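Local coordinates for acetyl-CoA hydrolase/transferase family protein (PDB 2NVV), which probably acts as a zinc-containing acetyl-CoA hydrolase or acetate CoA-transferase, forming a covalent glutamyl-CoA thioester on the enzyme, at residues Val262-Leu267 against Val285-Val290; Phe279-Glu284 against Gly297-Ala302. One frame throughout, in Å; residues are numbered along the deposited sequence.

Contact 1: Val262-Leu267 against Val285-Val290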
loop_
_atom_site.group_PDB
_atom_site.type_symbol
_atom_site.label_atom_id
_atom_site.label_comp_id
_atom_site.label_asym_id
_atom_site.label_seq_id
_atom_site.Cartn_x
_atom_site.Cartn_y
_atom_site.Cartn_z
ATOM N N VAL A 262 23.609 6.243 2.207
ATOM C CA VAL A 262 23.060 6.462 0.871
ATOM C C VAL A 262 22.245 7.733 0.908
ATOM O O VAL A 262 22.456 8.632 0.098
ATOM C CB VAL A 262 22.170 5.294 0.422
ATOM C CG1 VAL A 262 21.557 5.595 -0.926
ATOM C CG2 VAL A 262 22.996 4.039 0.318
ATOM N N ALA A 263 21.328 7.802 1.870
ATOM C CA ALA A 263 20.472 8.969 2.058
ATOM C C ALA A 263 21.317 10.235 2.121
ATOM O O ALA A 263 21.000 11.230 1.471
ATOM C CB ALA A 263 19.672 8.826 3.343
ATOM N N ASN A 264 22.385 10.196 2.915
ATOM C CA ASN A 264 23.280 11.341 3.058
ATOM C C ASN A 264 23.900 11.713 1.723
ATOM O O ASN A 264 24.054 12.890 1.409
ATOM C CB ASN A 264 24.396 11.022 4.047
ATOM C CG ASN A 264 23.904 10.935 5.461
ATOM O OD1 ASN A 264 24.580 10.388 6.330
ATOM N ND2 ASN A 264 22.725 11.479 5.709
ATOM N N ALA A 265 24.252 10.700 0.945
ATOM C CA ALA A 265 24.850 10.919 -0.362
ATOM C C ALA A 265 23.816 11.524 -1.307
ATOM O O ALA A 265 24.125 12.443 -2.075
ATOM C CB ALA A 265 25.378 9.598 -0.925
ATOM N N VAL A 266 22.588 11.010 -1.244
ATOM C CA VAL A 266 21.511 11.506 -2.085
ATOM C C VAL A 266 21.273 12.981 -1.783
ATOM O O VAL A 266 21.266 13.815 -2.693
ATOM C CB VAL A 266 20.213 10.689 -1.867
ATOM C CG1 VAL A 266 19.058 11.317 -2.619
ATOM C CG2 VAL A 266 20.417 9.276 -2.362
ATOM N N LEU A 267 21.105 13.304 -0.503
ATOM C CA LEU A 267 20.892 14.689 -0.093
ATOM C C LEU A 267 22.031 15.590 -0.553
ATOM O O LEU A 267 21.801 16.695 -1.035
ATOM C CB LEU A 267 20.743 14.770 1.428
ATOM C CG LEU A 267 19.433 14.185 1.972
ATOM C CD1 LEU A 267 19.518 14.020 3.476
ATOM C CD2 LEU A 267 18.281 15.087 1.588
ATOM N N VAL A 285 12.339 11.350 9.387
ATOM C CA VAL A 285 13.362 11.896 10.278
ATOM C C VAL A 285 14.328 12.871 9.587
ATOM O O VAL A 285 14.880 12.596 8.519
ATOM C CB VAL A 285 14.156 10.748 11.020
ATOM C CG1 VAL A 285 13.587 9.387 10.654
ATOM C CG2 VAL A 285 15.631 10.815 10.708
ATOM N N ILE A 286 14.501 14.029 10.213
ATOM C CA ILE A 286 15.375 15.063 9.703
ATOM C C ILE A 286 16.757 14.805 10.283
ATOM O O ILE A 286 16.928 14.799 11.503
ATOM C CB ILE A 286 14.846 16.446 10.129
ATOM C CG1 ILE A 286 13.396 16.592 9.650
ATOM C CG2 ILE A 286 15.698 17.542 9.553
ATOM C CD1 ILE A 286 12.650 17.747 10.268
ATOM N N GLN A 287 17.738 14.572 9.411
ATOM C CA GLN A 287 19.096 14.294 9.854
ATOM C C GLN A 287 20.046 15.466 9.637
ATOM O O GLN A 287 19.657 16.514 9.116
ATOM C CB GLN A 287 19.638 13.057 9.137
ATOM C CG GLN A 287 19.790 13.235 7.634
ATOM C CD GLN A 287 18.579 12.757 6.849
ATOM O OE1 GLN A 287 18.553 11.624 6.360
ATOM N NE2 GLN A 287 17.572 13.611 6.729
ATOM N N ASP A 288 21.300 15.281 10.048
ATOM C CA ASP A 288 22.320 16.312 9.900
ATOM C C ASP A 288 22.416 16.786 8.461
ATOM O O ASP A 288 22.459 17.984 8.201
ATOM C CB ASP A 288 23.685 15.785 10.338
ATOM C CG ASP A 288 23.784 15.580 11.830
ATOM O OD1 ASP A 288 24.834 15.108 12.295
ATOM O OD2 ASP A 288 22.825 15.895 12.549
ATOM N N ALA A 289 22.448 15.839 7.530
ATOM C CA ALA A 289 22.559 16.165 6.108
ATOM C C ALA A 289 21.533 17.194 5.646
ATOM O O ALA A 289 21.841 18.048 4.817
ATOM C CB ALA A 289 22.449 14.903 5.270
ATOM N N VAL A 290 20.318 17.115 6.185
ATOM C CA VAL A 290 19.251 18.057 5.824
ATOM C C VAL A 290 19.555 19.434 6.398
ATOM O O VAL A 290 19.426 20.454 5.722
ATOM C CB VAL A 290 17.869 17.570 6.354
ATOM C CG1 VAL A 290 16.829 18.666 6.220
ATOM C CG2 VAL A 290 17.429 16.334 5.588
#

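Contact 2: Phe279-Glu284 against Gly297-Ala302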
loop_
_atom_site.group_PDB
_atom_site.type_symbol
_atom_site.label_atom_id
_atom_site.label_comp_id
_atom_site.label_asym_id
_atom_site.label_seq_id
_atom_site.Cartn_x
_atom_site.Cartn_y
_atom_site.Cartn_z
ATOM N N PHE A 279 14.606 22.959 -2.374
ATOM C CA PHE A 279 13.475 22.110 -2.087
ATOM C C PHE A 279 13.100 21.965 -0.620
ATOM O O PHE A 279 13.837 22.366 0.279
ATOM C CB PHE A 279 13.738 20.733 -2.707
ATOM C CG PHE A 279 14.976 20.033 -2.167
ATOM C CD1 PHE A 279 14.879 19.121 -1.109
ATOM C CD2 PHE A 279 16.234 20.288 -2.716
ATOM C CE1 PHE A 279 16.012 18.479 -0.614
ATOM C CE2 PHE A 279 17.372 19.650 -2.225
ATOM C CZ PHE A 279 17.260 18.744 -1.173
ATOM N N ASN A 280 11.932 21.381 -0.393
ATOM C CA ASN A 280 11.434 21.158 0.952
ATOM C C ASN A 280 11.396 19.662 1.215
ATOM O O ASN A 280 11.338 18.865 0.286
ATOM C CB ASN A 280 10.018 21.725 1.110
ATOM C CG ASN A 280 9.948 23.221 0.843
ATOM O OD1 ASN A 280 9.305 23.663 -0.113
ATOM N ND2 ASN A 280 10.604 24.013 1.694
HETATM N N MSE A 281 11.435 19.295 2.486
HETATM C CA MSE A 281 11.379 17.896 2.886
HETATM C C MSE A 281 10.043 17.633 3.553
HETATM O O MSE A 281 9.502 18.498 4.252
HETATM C CB MSE A 281 12.461 17.565 3.928
HETATM C CG MSE A 281 13.895 17.813 3.505
HETATM SE SE MSE A 281 14.445 16.618 2.126
HETATM C CE MSE A 281 14.532 14.950 3.157
ATOM N N TYR A 282 9.505 16.447 3.315
ATOM C CA TYR A 282 8.290 16.013 3.975
ATOM C C TYR A 282 8.658 14.568 4.280
ATOM O O TYR A 282 8.106 13.632 3.704
ATOM C CB TYR A 282 7.063 16.079 3.059
ATOM C CG TYR A 282 5.779 16.001 3.868
ATOM C CD1 TYR A 282 5.313 17.110 4.571
ATOM C CD2 TYR A 282 5.095 14.798 4.020
ATOM C CE1 TYR A 282 4.211 17.024 5.404
ATOM C CE2 TYR A 282 3.997 14.701 4.854
ATOM C CZ TYR A 282 3.557 15.816 5.547
ATOM O OH TYR A 282 2.474 15.716 6.397
ATOM N N THR A 283 9.651 14.411 5.161
ATOM C CA THR A 283 10.174 13.098 5.565
ATOM C C THR A 283 9.675 12.584 6.910
ATOM O O THR A 283 8.712 13.088 7.487
ATOM C CB THR A 283 11.718 13.100 5.672
ATOM O OG1 THR A 283 12.153 14.342 6.234
ATOM C CG2 THR A 283 12.362 12.891 4.346
ATOM N N GLU A 284 10.355 11.546 7.376
ATOM C CA GLU A 284 10.079 10.935 8.654
ATOM C C GLU A 284 11.046 11.551 9.632
ATOM O O GLU A 284 10.629 12.195 10.599
ATOM C CB GLU A 284 10.327 9.437 8.608
ATOM C CG GLU A 284 9.170 8.621 8.097
ATOM C CD GLU A 284 9.546 7.170 7.913
ATOM O OE1 GLU A 284 10.290 6.860 6.959
ATOM O OE2 GLU A 284 9.111 6.343 8.725
ATOM N N GLY A 297 20.757 27.301 2.351
ATOM C CA GLY A 297 19.577 27.712 1.611
ATOM C C GLY A 297 19.172 26.683 0.566
ATOM O O GLY A 297 18.263 26.909 -0.240
ATOM N N ARG A 298 19.846 25.540 0.588
ATOM C CA ARG A 298 19.584 24.461 -0.347
ATOM C C ARG A 298 18.227 23.810 -0.055
ATOM O O ARG A 298 17.497 23.432 -0.969
ATOM C CB ARG A 298 20.713 23.441 -0.243
ATOM C CG ARG A 298 20.512 22.183 -1.044
ATOM C CD ARG A 298 20.048 22.473 -2.469
ATOM N NE ARG A 298 20.940 23.346 -3.247
ATOM C CZ ARG A 298 20.772 23.570 -4.542
ATOM N NH1 ARG A 298 19.766 22.988 -5.180
ATOM N NH2 ARG A 298 21.600 24.375 -5.197
ATOM N N ILE A 299 17.911 23.655 1.224
ATOM C CA ILE A 299 16.631 23.107 1.642
ATOM C C ILE A 299 15.911 24.287 2.312
ATOM O O ILE A 299 16.435 24.913 3.235
ATOM C CB ILE A 299 16.789 21.930 2.649
ATOM C CG1 ILE A 299 17.210 20.665 1.903
ATOM C CG2 ILE A 299 15.471 21.678 3.387
ATOM C CD1 ILE A 299 17.321 19.440 2.775
ATOM N N LYS A 300 14.713 24.590 1.824
ATOM C CA LYS A 300 13.929 25.701 2.329
ATOM C C LYS A 300 13.160 25.439 3.616
ATOM O O LYS A 300 12.968 26.339 4.423
ATOM C CB LYS A 300 12.954 26.140 1.246
ATOM C CG LYS A 300 13.628 26.769 0.069
ATOM C CD LYS A 300 12.880 26.508 -1.212
ATOM C CE LYS A 300 11.480 27.058 -1.191
ATOM N NZ LYS A 300 10.805 26.780 -2.493
ATOM N N PHE A 301 12.738 24.198 3.809
ATOM C CA PHE A 301 11.936 23.834 4.967
ATOM C C PHE A 301 11.983 22.323 5.158
ATOM O O PHE A 301 12.262 21.573 4.220
ATOM C CB PHE A 301 10.490 24.281 4.713
ATOM C CG PHE A 301 9.540 23.929 5.809
ATOM C CD1 PHE A 301 9.424 24.734 6.935
ATOM C CD2 PHE A 301 8.778 22.767 5.733
ATOM C CE1 PHE A 301 8.564 24.380 7.974
ATOM C CE2 PHE A 301 7.920 22.410 6.768
ATOM C CZ PHE A 301 7.814 23.213 7.886
ATOM N N ALA A 302 11.723 21.873 6.375
ATOM C CA ALA A 302 11.724 20.452 6.632
ATOM C C ALA A 302 10.582 20.009 7.542
ATOM O O ALA A 302 10.457 20.467 8.670
ATOM C CB ALA A 302 13.046 20.028 7.228
#

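Contact 1: Val262-Leu267 against Val285-Val290
Gln287 is the side chain to follow here, because it reaches out of the turn just ahead of helix 288-295 and lays its amide against helix 261-272. From CB, pointed toward the helix, CG takes the crowded position between the backbone N and the carbonyl carbon (chi1 65°). It passes 3.9 Å from Asn264 ND2, the two side chains sliding by in opposite directions with their amide planes 72° apart. The chain then bends at chi2 (-94°), and Gln287 CD comes to lie 3.7 Å from Leu267 CD1. That methyl sits over the flat of the amide, about as far from OE1 and NE2 of Gln287 as from its carbon, so the meeting is van der Waals contact and not a use of the amide's polar edge. At the tip, Gln287 OE1 lies 4.3 Å from Ala263 CB.

Leu267 CD1 is the busiest atom of the contact. Besides the amide, it rests 3.5 Å from Ala289 CB and 3.8 Å from Val290 CG2, both in the first turn of helix 288-295. Ala289 CB, in turn, is flanked by Asn264 ND2 at 3.5 Å, with that residue's amide swung in at the margin of the contact.

Gln287 occupies the N-cap position of helix 288-295, while the predicted CoA-binding residues Gly258-Val262 run into the first turn of helix 261-272. Val262 and Val266 of that helix touch helix 226-245, whereas Ala263, Asn264 and Leu267 meet 285-290, and Val290 across the contact continues onto strand 299-304.

Contact 2: Phe279-Glu284 against Gly297-Ala302
The Phe279 ring has the CG1 methylene of Ile299 over one face, 4.0 Å from the ring centroid and 29° off its normal, a CH-pi contact. In the plane of the ring, at its edge, comes SE of Met281, a selenomethionine. Arg298 crosses obliquely, its CD 3.9 Å from Phe279 CE2. The Asn280 amide and the Phe301 ring are inclined 67° to each other, and Asn280 ND2 packs against Phe301 CB. The backbone N of Phe301 is close to ND2 as well, but both are donors and no bond joins them.

Behind the side chains run two parallel strands, 279-282 and 299-302, with axes 21° apart. Phe279 straddles Ile299: its N donates to Arg298 O (3.2 Å) and its O accepts from Lys300 N (2.8 Å). Further along, Met281 N donates to Phe301 O at 3.0 Å. Helix 288-295 connects the strands, making a beta-alpha-beta crossover in a parallel sheet that strand 328-330 continues beyond 299-304. Phe279, Met281, Ile299 and Ala302 share one face of this sheet, the face that Val290 and Leu293 of the helix cover.

On that face Met281 CG lies 3.9 Å from Ile299 CD1 and its CB 4.2 Å from Ala302 CB, while the bent Met281 chain carries its end off toward the helices. Glu284, predicted to form the glutamyl-CoA thioester, follows just past the C-terminal end of strand 279-282; its OE2 is hydrogen-bonded to Asn337 ND2.

Overall arrangement
Coming from the N terminus, the chain runs through 262-267, finishes helix 261-272, forms strand 279-282, turns through Glu284 into 285-290, and after helix 288-295 enters strand 299-304. Contact 1 closes the loop that holds strand 279-282; contact 2 closes the next, overlapping one, which holds strand 285-286 and helix 288-295. The segments alternate, so the two closures cross instead of nesting. They meet in one apolar layer: Val290 CG1 lies 3.6 Å from Ile299 CD1, and Met281 CE approaches both Leu267 CD2 and Val290 CG2. Together they tie two consecutive helices to the parallel sheet beside the predicted catalytic glutamate.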